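Local coordinates for protein delta-1-pyrroline-5-carboxylate dehydrogenase, mitochondrial (PDB 4E3X) that oxidises L-glutamate gamma-semialdehyde to glutamate with NAD+ in mitochondria, the last step of proline breakdown, as a homodimeric aldehyde dehydrogenase, at residues F94-A105 against V262-T272; G199-F210 against G227-A238. All blocks are in the same frame, centred on the assembly; numbering follows the deposited sequence.

Contact 1. Residues F94-A105 against V262-T272; sequences FCYADKALLNRA and VPADGPTFGDT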
loop_
_atom_site.group_PDB
_atom_site.type_symbol
_atom_site.label_atom_id
_atom_site.label_comp_id
_atom_site.label_asym_id
_atom_site.label_seq_id
_atom_site.Cartn_x
_atom_site.Cartn_y
_atom_site.Cartn_z
ATOM N N PHE B 94 -19.685 29.609 -3.216
ATOM C CA PHE B 94 -18.263 29.305 -3.271
ATOM C C PHE B 94 -17.812 29.426 -4.713
ATOM O O PHE B 94 -18.574 29.885 -5.556
ATOM C CB PHE B 94 -17.949 27.934 -2.628
ATOM C CG PHE B 94 -18.544 26.748 -3.347
ATOM C CD1 PHE B 94 -17.760 25.983 -4.197
ATOM C CD2 PHE B 94 -19.864 26.363 -3.135
ATOM C CE1 PHE B 94 -18.283 24.878 -4.848
ATOM C CE2 PHE B 94 -20.403 25.254 -3.785
ATOM C CZ PHE B 94 -19.606 24.506 -4.639
ATOM N N CYS B 95 -16.575 29.054 -4.998
ATOM C CA CYS B 95 -16.118 29.097 -6.375
ATOM C C CYS B 95 -15.200 27.933 -6.687
ATOM O O CYS B 95 -14.574 27.353 -5.804
ATOM C CB CYS B 95 -15.419 30.423 -6.691
ATOM S SG CYS B 95 -13.878 30.707 -5.794
ATOM N N TYR B 96 -15.123 27.598 -7.965
ATOM C CA TYR B 96 -14.213 26.565 -8.407
ATOM C C TYR B 96 -12.844 27.169 -8.709
ATOM O O TYR B 96 -12.751 28.121 -9.483
ATOM C CB TYR B 96 -14.739 25.920 -9.686
ATOM C CG TYR B 96 -15.866 24.908 -9.544
ATOM C CD1 TYR B 96 -16.172 24.296 -8.332
ATOM C CD2 TYR B 96 -16.593 24.528 -10.664
ATOM C CE1 TYR B 96 -17.192 23.338 -8.254
ATOM C CE2 TYR B 96 -17.593 23.594 -10.596
ATOM C CZ TYR B 96 -17.894 23.000 -9.399
ATOM O OH TYR B 96 -18.903 22.060 -9.375
ATOM N N ALA B 97 -11.791 26.593 -8.136
ATOM C CA ALA B 97 -10.426 26.996 -8.455
ATOM C C ALA B 97 -10.190 26.749 -9.939
ATOM O O ALA B 97 -10.582 25.698 -10.454
ATOM C CB ALA B 97 -9.435 26.200 -7.627
ATOM N N ASP B 98 -9.586 27.713 -10.631
ATOM C CA ASP B 98 -9.175 27.482 -12.015
ATOM C C ASP B 98 -7.846 26.723 -12.046
ATOM O O ASP B 98 -7.224 26.494 -11.000
ATOM C CB ASP B 98 -9.139 28.774 -12.865
ATOM C CG ASP B 98 -8.331 29.895 -12.233
ATOM O OD1 ASP B 98 -7.544 29.647 -11.310
ATOM O OD2 ASP B 98 -8.484 31.049 -12.683
ATOM N N LYS B 99 -7.427 26.299 -13.231
ATOM C CA LYS B 99 -6.182 25.540 -13.329
ATOM C C LYS B 99 -4.979 26.345 -12.834
ATOM O O LYS B 99 -4.095 25.809 -12.174
ATOM C CB LYS B 99 -5.982 24.989 -14.743
ATOM C CG LYS B 99 -7.122 24.070 -15.146
ATOM C CD LYS B 99 -6.908 23.367 -16.481
ATOM C CE LYS B 99 -6.025 22.139 -16.347
ATOM N NZ LYS B 99 -5.783 21.510 -17.677
ATOM N N ALA B 100 -4.958 27.638 -13.134
ATOM C CA ALA B 100 -3.892 28.496 -12.620
ATOM C C ALA B 100 -3.828 28.474 -11.092
ATOM O O ALA B 100 -2.742 28.370 -10.509
ATOM C CB ALA B 100 -4.078 29.918 -13.116
ATOM N N LEU B 101 -4.982 28.584 -10.440
ATOM C CA LEU B 101 -5.000 28.625 -8.985
ATOM C C LEU B 101 -4.579 27.282 -8.403
ATOM O O LEU B 101 -3.864 27.229 -7.407
ATOM C CB LEU B 101 -6.373 29.052 -8.450
ATOM C CG LEU B 101 -6.479 29.141 -6.927
ATOM C CD1 LEU B 101 -5.440 30.118 -6.382
ATOM C CD2 LEU B 101 -7.876 29.571 -6.546
ATOM N N LEU B 102 -5.022 26.196 -9.026
ATOM C CA LEU B 102 -4.621 24.878 -8.568
ATOM C C LEU B 102 -3.107 24.707 -8.667
ATOM O O LEU B 102 -2.472 24.186 -7.756
ATOM C CB LEU B 102 -5.350 23.796 -9.359
ATOM C CG LEU B 102 -6.855 23.679 -9.097
ATOM C CD1 LEU B 102 -7.464 22.681 -10.058
ATOM C CD2 LEU B 102 -7.158 23.291 -7.643
ATOM N N ASN B 103 -2.526 25.153 -9.774
ATOM C CA ASN B 103 -1.085 25.050 -9.914
ATOM C C ASN B 103 -0.330 25.948 -8.931
ATOM O O ASN B 103 0.720 25.568 -8.415
ATOM C CB ASN B 103 -0.664 25.282 -11.368
ATOM C CG ASN B 103 -0.884 24.042 -12.239
ATOM O OD1 ASN B 103 -1.539 24.095 -13.282
ATOM N ND2 ASN B 103 -0.355 22.916 -11.791
ATOM N N ARG B 104 -0.873 27.132 -8.661
ATOM C CA ARG B 104 -0.311 28.007 -7.642
ATOM C C ARG B 104 -0.351 27.330 -6.277
ATOM O O ARG B 104 0.600 27.426 -5.491
ATOM C CB ARG B 104 -1.098 29.306 -7.573
ATOM C CG ARG B 104 -0.529 30.260 -6.566
ATOM C CD ARG B 104 -0.611 31.668 -7.081
ATOM N NE ARG B 104 -1.929 32.243 -6.853
ATOM C CZ ARG B 104 -2.330 32.705 -5.677
ATOM N NH1 ARG B 104 -1.527 32.617 -4.631
ATOM N NH2 ARG B 104 -3.532 33.244 -5.545
ATOM N N ALA B 105 -1.457 26.647 -5.996
ATOM C CA ALA B 105 -1.616 25.941 -4.730
ATOM C C ALA B 105 -0.602 24.814 -4.591
ATOM O O ALA B 105 -0.037 24.618 -3.514
ATOM C CB ALA B 105 -3.030 25.399 -4.601
ATOM N N VAL B 262 -9.387 23.872 -1.886
ATOM C CA VAL B 262 -9.576 24.166 -3.297
ATOM C C VAL B 262 -10.738 23.409 -3.941
ATOM O O VAL B 262 -10.537 22.485 -4.733
ATOM C CB VAL B 262 -8.266 23.982 -4.104
ATOM C CG1 VAL B 262 -7.312 25.123 -3.796
ATOM C CG2 VAL B 262 -7.609 22.643 -3.801
ATOM N N PRO B 263 -11.970 23.835 -3.632
ATOM C CA PRO B 263 -13.117 23.394 -4.435
ATOM C C PRO B 263 -12.832 23.600 -5.916
ATOM O O PRO B 263 -12.156 24.561 -6.281
ATOM C CB PRO B 263 -14.237 24.345 -3.998
ATOM C CG PRO B 263 -13.819 24.842 -2.636
ATOM C CD PRO B 263 -12.329 24.888 -2.663
ATOM N N ALA B 264 -13.348 22.714 -6.765
ATOM C CA ALA B 264 -13.033 22.773 -8.184
ATOM C C ALA B 264 -13.977 21.856 -8.942
ATOM O O ALA B 264 -14.563 20.930 -8.370
ATOM C CB ALA B 264 -11.582 22.345 -8.426
ATOM N N ASP B 265 -14.109 22.106 -10.236
ATOM C CA ASP B 265 -14.756 21.150 -11.116
ATOM C C ASP B 265 -13.986 19.825 -11.028
ATOM O O ASP B 265 -12.754 19.814 -11.051
ATOM C CB ASP B 265 -14.748 21.699 -12.538
ATOM C CG ASP B 265 -15.206 20.687 -13.553
ATOM O OD1 ASP B 265 -16.420 20.417 -13.611
ATOM O OD2 ASP B 265 -14.352 20.179 -14.314
ATOM N N GLY B 266 -14.701 18.710 -10.909
ATOM C CA GLY B 266 -14.052 17.424 -10.704
ATOM C C GLY B 266 -13.044 17.051 -11.777
ATOM O O GLY B 266 -11.877 16.787 -11.477
ATOM N N PRO B 267 -13.493 17.010 -13.039
ATOM C CA PRO B 267 -12.556 16.660 -14.112
ATOM C C PRO B 267 -11.377 17.633 -14.196
ATOM O O PRO B 267 -10.245 17.203 -14.388
ATOM C CB PRO B 267 -13.437 16.736 -15.360
ATOM C CG PRO B 267 -14.791 16.304 -14.851
ATOM C CD PRO B 267 -14.895 16.985 -13.502
ATOM N N THR B 268 -11.636 18.923 -14.019
ATOM C CA THR B 268 -10.581 19.923 -14.058
ATOM C C THR B 268 -9.532 19.677 -12.964
ATOM O O THR B 268 -8.320 19.749 -13.210
ATOM C CB THR B 268 -11.164 21.334 -13.904
ATOM O OG1 THR B 268 -12.138 21.559 -14.927
ATOM C CG2 THR B 268 -10.074 22.391 -14.024
ATOM N N PHE B 269 -10.000 19.393 -11.755
ATOM C CA PHE B 269 -9.115 19.111 -10.634
ATOM C C PHE B 269 -8.260 17.881 -10.936
ATOM O O PHE B 269 -7.037 17.906 -10.768
ATOM C CB PHE B 269 -9.941 18.899 -9.362
ATOM C CG PHE B 269 -9.108 18.676 -8.134
ATOM C CD1 PHE B 269 -8.558 19.749 -7.454
ATOM C CD2 PHE B 269 -8.863 17.395 -7.668
ATOM C CE1 PHE B 269 -7.773 19.546 -6.332
ATOM C CE2 PHE B 269 -8.095 17.196 -6.551
ATOM C CZ PHE B 269 -7.547 18.267 -5.883
ATOM N N GLY B 270 -8.900 16.810 -11.398
ATOM C CA GLY B 270 -8.180 15.589 -11.715
ATOM C C GLY B 270 -7.148 15.800 -12.809
ATOM O O GLY B 270 -6.019 15.324 -12.699
ATOM N N ASP B 271 -7.525 16.534 -13.856
ATOM C CA ASP B 271 -6.614 16.835 -14.963
ATOM C C ASP B 271 -5.384 17.569 -14.445
ATOM O O ASP B 271 -4.247 17.271 -14.832
ATOM C CB ASP B 271 -7.271 17.733 -16.022
ATOM C CG ASP B 271 -8.393 17.054 -16.788
ATOM O OD1 ASP B 271 -8.622 15.835 -16.628
ATOM O OD2 ASP B 271 -9.040 17.770 -17.582
ATOM N N THR B 272 -5.617 18.561 -13.592
ATOM C CA THR B 272 -4.522 19.392 -13.104
ATOM C C THR B 272 -3.569 18.601 -12.206
ATOM O O THR B 272 -2.349 18.614 -12.412
ATOM C CB THR B 272 -5.035 20.622 -12.351
ATOM O OG1 THR B 272 -5.957 21.341 -13.175
ATOM C CG2 THR B 272 -3.867 21.530 -11.974
HETATM O O HOH W 1 -12.518 24.033 -11.662
HETATM O O HOH W 2 -8.547 20.416 -17.901
HETATM O O HOH W 3 -3.822 19.772 -16.898
#
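The ring of Tyr-96 lies flat over the peptide joining Ala-264 to Asp-265, where the chain runs from strand 259-261 of the Rossmann-type NAD+-binding domain into helix 266-274. Asp-265 N sits over the ring centre, 3.4 Å from Tyr-96 CG, and Ala-264 C lies nearer the rim, 3.3 Å from Tyr-96 CD1. With CG beside its own backbone N (chi1 -78°), the tyrosine extends past this peptide to give its OH a partner in Asp-236. Replacing Tyr-96 by alanine would strip the ring from the 264-265 peptide and would probably leave Asp-236 without its phenolic mate. Next door, Ala-97 N makes an almost straight bond (178°) to Pro-263 O, 2.8 Å away, while Pro-263 CB rests against Phe-94 CD1.

Helices 99-105 and 266-272 then cross at -44°. Leu-102 fills the gap between them with a forked end: CD2 meets Val-262 CB and also the edge of the Phe-269 ring, at 3.8 Å from Phe-269 CD1, the two side chains standing roughly at right angles, whereas CD1 leans on Thr-272. At the helix starts, Asp-98 and Asp-265 are N-caps; Asp-265 OD2 takes both N and OG1 of Thr-268, from opposite faces of the carboxylate. Asp-271 OD1 is hydrogen-bonded to Gln-297. Lys-99 bends across Thr-272, its CE 3.3 Å from Thr-272 OG1, and a water joins Lys-99 NZ to Asp-271 OD2.

Contact 2. Residues G199-F210 against G227-A238; sequences GLEGFVAAISPF and GNVVLWKPSDTA. With PRO (proline), chain J.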
loop_
_atom_site.group_PDB
_atom_site.type_symbol
_atom_site.label_atom_id
_atom_site.label_comp_id
_atom_site.label_asym_id
_atom_site.label_seq_id
_atom_site.Cartn_x
_atom_site.Cartn_y
_atom_site.Cartn_z
ATOM N N GLY B 199 7.218 11.749 5.141
ATOM C CA GLY B 199 6.065 11.986 4.290
ATOM C C GLY B 199 6.422 11.673 2.842
ATOM O O GLY B 199 7.595 11.501 2.513
ATOM N N LEU B 200 5.422 11.563 1.976
ATOM C CA LEU B 200 5.684 11.353 0.555
ATOM C C LEU B 200 6.272 12.628 -0.053
ATOM O O LEU B 200 5.909 13.745 0.349
ATOM C CB LEU B 200 4.404 10.953 -0.177
ATOM C CG LEU B 200 3.541 9.869 0.459
ATOM C CD1 LEU B 200 2.327 9.560 -0.414
ATOM C CD2 LEU B 200 4.331 8.601 0.765
ATOM N N GLU B 201 7.201 12.448 -0.982
ATOM C CA GLU B 201 7.822 13.579 -1.634
ATOM C C GLU B 201 6.920 14.011 -2.778
ATOM O O GLU B 201 6.686 13.246 -3.710
ATOM C CB GLU B 201 9.204 13.201 -2.154
ATOM C CG GLU B 201 10.016 14.391 -2.612
ATOM C CD GLU B 201 11.411 14.012 -3.069
ATOM O OE1 GLU B 201 12.294 14.889 -3.021
ATOM O OE2 GLU B 201 11.625 12.846 -3.474
ATOM N N GLY B 202 6.414 15.237 -2.701
ATOM C CA GLY B 202 5.422 15.716 -3.646
ATOM C C GLY B 202 4.206 16.210 -2.887
ATOM O O GLY B 202 4.326 16.590 -1.727
ATOM N N PHE B 203 3.037 16.206 -3.526
ATOM C CA PHE B 203 1.798 16.583 -2.840
ATOM C C PHE B 203 0.757 15.492 -3.032
ATOM O O PHE B 203 0.844 14.694 -3.974
ATOM C CB PHE B 203 1.251 17.924 -3.354
ATOM C CG PHE B 203 0.658 17.845 -4.736
ATOM C CD1 PHE B 203 1.476 17.905 -5.854
ATOM C CD2 PHE B 203 -0.712 17.686 -4.921
ATOM C CE1 PHE B 203 0.942 17.819 -7.137
ATOM C CE2 PHE B 203 -1.253 17.600 -6.198
ATOM C CZ PHE B 203 -0.425 17.662 -7.307
ATOM N N VAL B 204 -0.228 15.480 -2.140
ATOM C CA VAL B 204 -1.338 14.542 -2.196
ATOM C C VAL B 204 -2.612 15.299 -2.558
ATOM O O VAL B 204 -2.862 16.391 -2.041
ATOM C CB VAL B 204 -1.511 13.852 -0.816
ATOM C CG1 VAL B 204 -2.781 13.003 -0.768
ATOM C CG2 VAL B 204 -0.265 13.037 -0.471
ATOM N N ALA B 205 -3.403 14.731 -3.465
ATOM C CA ALA B 205 -4.709 15.284 -3.795
ATOM C C ALA B 205 -5.789 14.526 -3.030
ATOM O O ALA B 205 -5.874 13.303 -3.129
ATOM C CB ALA B 205 -4.948 15.176 -5.291
ATOM N N ALA B 206 -6.599 15.246 -2.260
ATOM C CA ALA B 206 -7.690 14.634 -1.488
ATOM C C ALA B 206 -9.023 15.039 -2.098
ATOM O O ALA B 206 -9.287 16.225 -2.300
ATOM C CB ALA B 206 -7.630 15.052 -0.025
ATOM N N ILE B 207 -9.849 14.045 -2.410
ATOM C CA ILE B 207 -11.121 14.264 -3.084
ATOM C C ILE B 207 -12.220 13.589 -2.274
ATOM O O ILE B 207 -12.278 12.362 -2.210
ATOM C CB ILE B 207 -11.069 13.676 -4.508
ATOM C CG1 ILE B 207 -9.988 14.378 -5.349
ATOM C CG2 ILE B 207 -12.443 13.743 -5.173
ATOM C CD1 ILE B 207 -9.631 13.664 -6.633
ATOM N N SER B 208 -13.072 14.394 -1.648
ATOM C CA SER B 208 -14.015 13.880 -0.651
ATOM C C SER B 208 -15.481 13.940 -1.106
ATOM O O SER B 208 -15.837 14.747 -1.964
ATOM C CB SER B 208 -13.820 14.610 0.679
ATOM O OG SER B 208 -13.934 16.012 0.529
ATOM N N PRO B 209 -16.334 13.077 -0.530
ATOM C CA PRO B 209 -17.727 12.954 -0.975
ATOM C C PRO B 209 -18.699 13.760 -0.113
ATOM O O PRO B 209 -18.352 14.228 0.971
ATOM C CB PRO B 209 -18.000 11.466 -0.774
ATOM C CG PRO B 209 -17.250 11.160 0.478
ATOM C CD PRO B 209 -15.988 12.009 0.427
ATOM N N PHE B 210 -19.934 13.884 -0.579
ATOM C CA PHE B 210 -20.909 14.704 0.118
ATOM C C PHE B 210 -21.389 14.100 1.417
ATOM O O PHE B 210 -21.875 14.815 2.299
ATOM C CB PHE B 210 -22.138 14.966 -0.766
ATOM C CG PHE B 210 -23.081 13.789 -0.891
ATOM C CD1 PHE B 210 -24.147 13.635 -0.009
ATOM C CD2 PHE B 210 -22.923 12.853 -1.902
ATOM C CE1 PHE B 210 -25.022 12.561 -0.119
ATOM C CE2 PHE B 210 -23.797 11.782 -2.022
ATOM C CZ PHE B 210 -24.846 11.637 -1.127
ATOM N N GLY B 227 3.007 14.173 7.445
ATOM C CA GLY B 227 4.047 15.026 6.889
ATOM C C GLY B 227 3.868 15.391 5.434
ATOM O O GLY B 227 4.782 15.918 4.806
ATOM N N ASN B 228 2.692 15.095 4.893
ATOM C CA ASN B 228 2.379 15.489 3.529
ATOM C C ASN B 228 1.743 16.863 3.432
ATOM O O ASN B 228 1.227 17.399 4.416
ATOM C CB ASN B 228 1.448 14.467 2.894
ATOM C CG ASN B 228 2.081 13.111 2.832
ATOM O OD1 ASN B 228 2.970 12.893 2.017
ATOM N ND2 ASN B 228 1.667 12.202 3.720
ATOM N N VAL B 229 1.784 17.415 2.227
ATOM C CA VAL B 229 1.010 18.595 1.894
ATOM C C VAL B 229 -0.075 18.185 0.901
ATOM O O VAL B 229 0.100 17.248 0.125
ATOM C CB VAL B 229 1.887 19.745 1.354
ATOM C CG1 VAL B 229 2.859 20.205 2.431
ATOM C CG2 VAL B 229 2.630 19.332 0.091
ATOM N N VAL B 230 -1.200 18.886 0.940
ATOM C CA VAL B 230 -2.431 18.381 0.350
ATOM C C VAL B 230 -3.205 19.474 -0.371
ATOM O O VAL B 230 -3.344 20.588 0.147
ATOM C CB VAL B 230 -3.354 17.817 1.461
ATOM C CG1 VAL B 230 -4.687 17.335 0.896
ATOM C CG2 VAL B 230 -2.665 16.703 2.271
ATOM N N LEU B 231 -3.694 19.156 -1.567
ATOM C CA LEU B 231 -4.773 19.914 -2.178
ATOM C C LEU B 231 -6.075 19.185 -1.912
ATOM O O LEU B 231 -6.267 18.055 -2.361
ATOM C CB LEU B 231 -4.571 20.073 -3.687
ATOM C CG LEU B 231 -3.811 21.319 -4.156
ATOM C CD1 LEU B 231 -2.377 21.327 -3.646
ATOM C CD2 LEU B 231 -3.853 21.437 -5.686
ATOM N N TRP B 232 -6.951 19.822 -1.147
ATOM C CA TRP B 232 -8.238 19.235 -0.807
ATOM C C TRP B 232 -9.345 19.845 -1.646
ATOM O O TRP B 232 -9.644 21.031 -1.515
ATOM C CB TRP B 232 -8.517 19.457 0.674
ATOM C CG TRP B 232 -9.816 18.896 1.166
ATOM C CD1 TRP B 232 -10.601 17.940 0.568
ATOM C CD2 TRP B 232 -10.475 19.250 2.384
ATOM N NE1 TRP B 232 -11.713 17.689 1.349
ATOM C CE2 TRP B 232 -11.665 18.496 2.454
ATOM C CE3 TRP B 232 -10.188 20.158 3.411
ATOM C CZ2 TRP B 232 -12.547 18.600 3.529
ATOM C CZ3 TRP B 232 -11.071 20.263 4.474
ATOM C CH2 TRP B 232 -12.237 19.494 4.519
ATOM N N LYS B 233 -9.925 19.016 -2.519
ATOM C CA LYS B 233 -11.141 19.354 -3.247
ATOM C C LYS B 233 -12.330 18.768 -2.484
ATOM O O LYS B 233 -12.621 17.581 -2.610
ATOM C CB LYS B 233 -11.102 18.780 -4.670
ATOM C CG LYS B 233 -12.370 19.069 -5.477
ATOM C CD LYS B 233 -12.728 17.881 -6.394
ATOM C CE LYS B 233 -14.115 17.992 -7.022
ATOM N NZ LYS B 233 -15.187 18.104 -5.995
ATOM N N PRO B 234 -13.016 19.592 -1.678
ATOM C CA PRO B 234 -14.175 19.072 -0.947
ATOM C C PRO B 234 -15.382 18.909 -1.865
ATOM O O PRO B 234 -15.412 19.453 -2.968
ATOM C CB PRO B 234 -14.461 20.158 0.108
ATOM C CG PRO B 234 -13.330 21.132 0.005
ATOM C CD PRO B 234 -12.792 21.013 -1.384
ATOM N N SER B 235 -16.381 18.179 -1.390
ATOM C CA SER B 235 -17.605 17.985 -2.143
ATOM C C SER B 235 -18.443 19.257 -2.191
ATOM O O SER B 235 -18.687 19.883 -1.155
ATOM C CB SER B 235 -18.433 16.898 -1.486
ATOM O OG SER B 235 -19.726 16.861 -2.047
ATOM N N ASP B 236 -18.893 19.632 -3.390
ATOM C CA ASP B 236 -19.760 20.792 -3.558
ATOM C C ASP B 236 -20.949 20.754 -2.599
ATOM O O ASP B 236 -21.350 21.775 -2.044
ATOM C CB ASP B 236 -20.330 20.841 -4.977
ATOM C CG ASP B 236 -19.285 21.063 -6.050
ATOM O OD1 ASP B 236 -18.090 21.240 -5.745
ATOM O OD2 ASP B 236 -19.694 21.074 -7.224
ATOM N N THR B 237 -21.522 19.569 -2.428
ATOM C CA THR B 237 -22.754 19.424 -1.664
ATOM C C THR B 237 -22.510 19.257 -0.159
ATOM O O THR B 237 -23.460 19.075 0.605
ATOM C CB THR B 237 -23.629 18.285 -2.237
ATOM O OG1 THR B 237 -22.792 17.198 -2.628
ATOM C CG2 THR B 237 -24.358 18.753 -3.485
ATOM N N ALA B 238 -21.247 19.388 0.259
ATOM C CA ALA B 238 -20.895 19.420 1.682
ATOM C C ALA B 238 -19.968 20.594 1.987
ATOM O O ALA B 238 -19.213 20.556 2.959
ATOM C CB ALA B 238 -20.238 18.110 2.114
HETATM N N PRO J . -25.169 13.771 -6.139
HETATM C CA PRO J . -24.514 13.810 -7.450
HETATM C C PRO J . -24.980 12.666 -8.345
HETATM O O PRO J . -25.904 11.927 -7.995
HETATM C CB PRO J . -23.018 13.665 -7.108
HETATM C CG PRO J . -22.949 13.443 -5.606
HETATM C CD PRO J . -24.210 14.020 -5.053
HETATM O OXT PRO J . -24.455 12.470 -9.442
HETATM O O HOH W 4 6.446 14.993 2.800
HETATM O O HOH W 5 3.098 15.353 0.438
HETATM O O HOH W 6 -16.163 17.218 1.551
HETATM O O HOH W 7 -14.713 16.408 -3.897
#
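Strands 203-207 and 230-233 run parallel, 14° apart, as the two strands of a right-handed beta-alpha-beta unit in the Rossmann-type NAD+-binding domain. Their middle is tight: Val-204 and Ala-206 each use N and O in a direct ladder reaching Val-229, Leu-231 and Lys-233, with Ala-206 N 2.8 Å from Leu-231 O. On one face Ala-206 CB packs on Val-230 CG1 at 3.8 Å; on the other, Phe-203 CD2 approaches Leu-231 CD1.

Both ends are looser and bridged by water. Near Gly-199, Asn-228 OD1 accepts from Leu-200 N (2.8 Å, bent to 135°), and a water links Leu-200 O with Gly-227 O. Past the strands the ladder fades to a weak bond from Ser-208 N to Lys-233 O; here another water accepts a hydrogen bond from Lys-233 NZ and donates to Ser-208 O and Lys-233 O. Ser-208 and Lys-233 both belong to the NAD+ site. Farther on, Ser-235 OG closes an ST turn and Phe-210 lies against a bound proline, its CD2 3.6 Å from the ligand CD. Set between its own N and carbonyl carbon (chi1 55°), Ser-208 OG is turned to the indole edge, where it accepts an in-plane hydrogen bond from Trp-232 NE1 at 2.9 Å.

From the N terminus, the chain first lays down 94-105, the end of strand 89-95 and the start of helix 99-118, whose partner 262-272 follows more than 150 residues later. Within that long loop, contact 2 closes a short one, with helix 213-225 carrying the chain from 199-210 to 227-238; the two contacts therefore nest and do not cross. Contact 2 joins neighbouring strands of the five-stranded parallel sheet, and contact 1 brings the 89-95 strand and helix 99-118 onto the sheet's flanking helix 266-274. They meet directly: Val-262 N is hydrogen-bonded to Trp-232 O, and Phe-269 CE2 packs on Ile-207 CG1 at 3.6 Å.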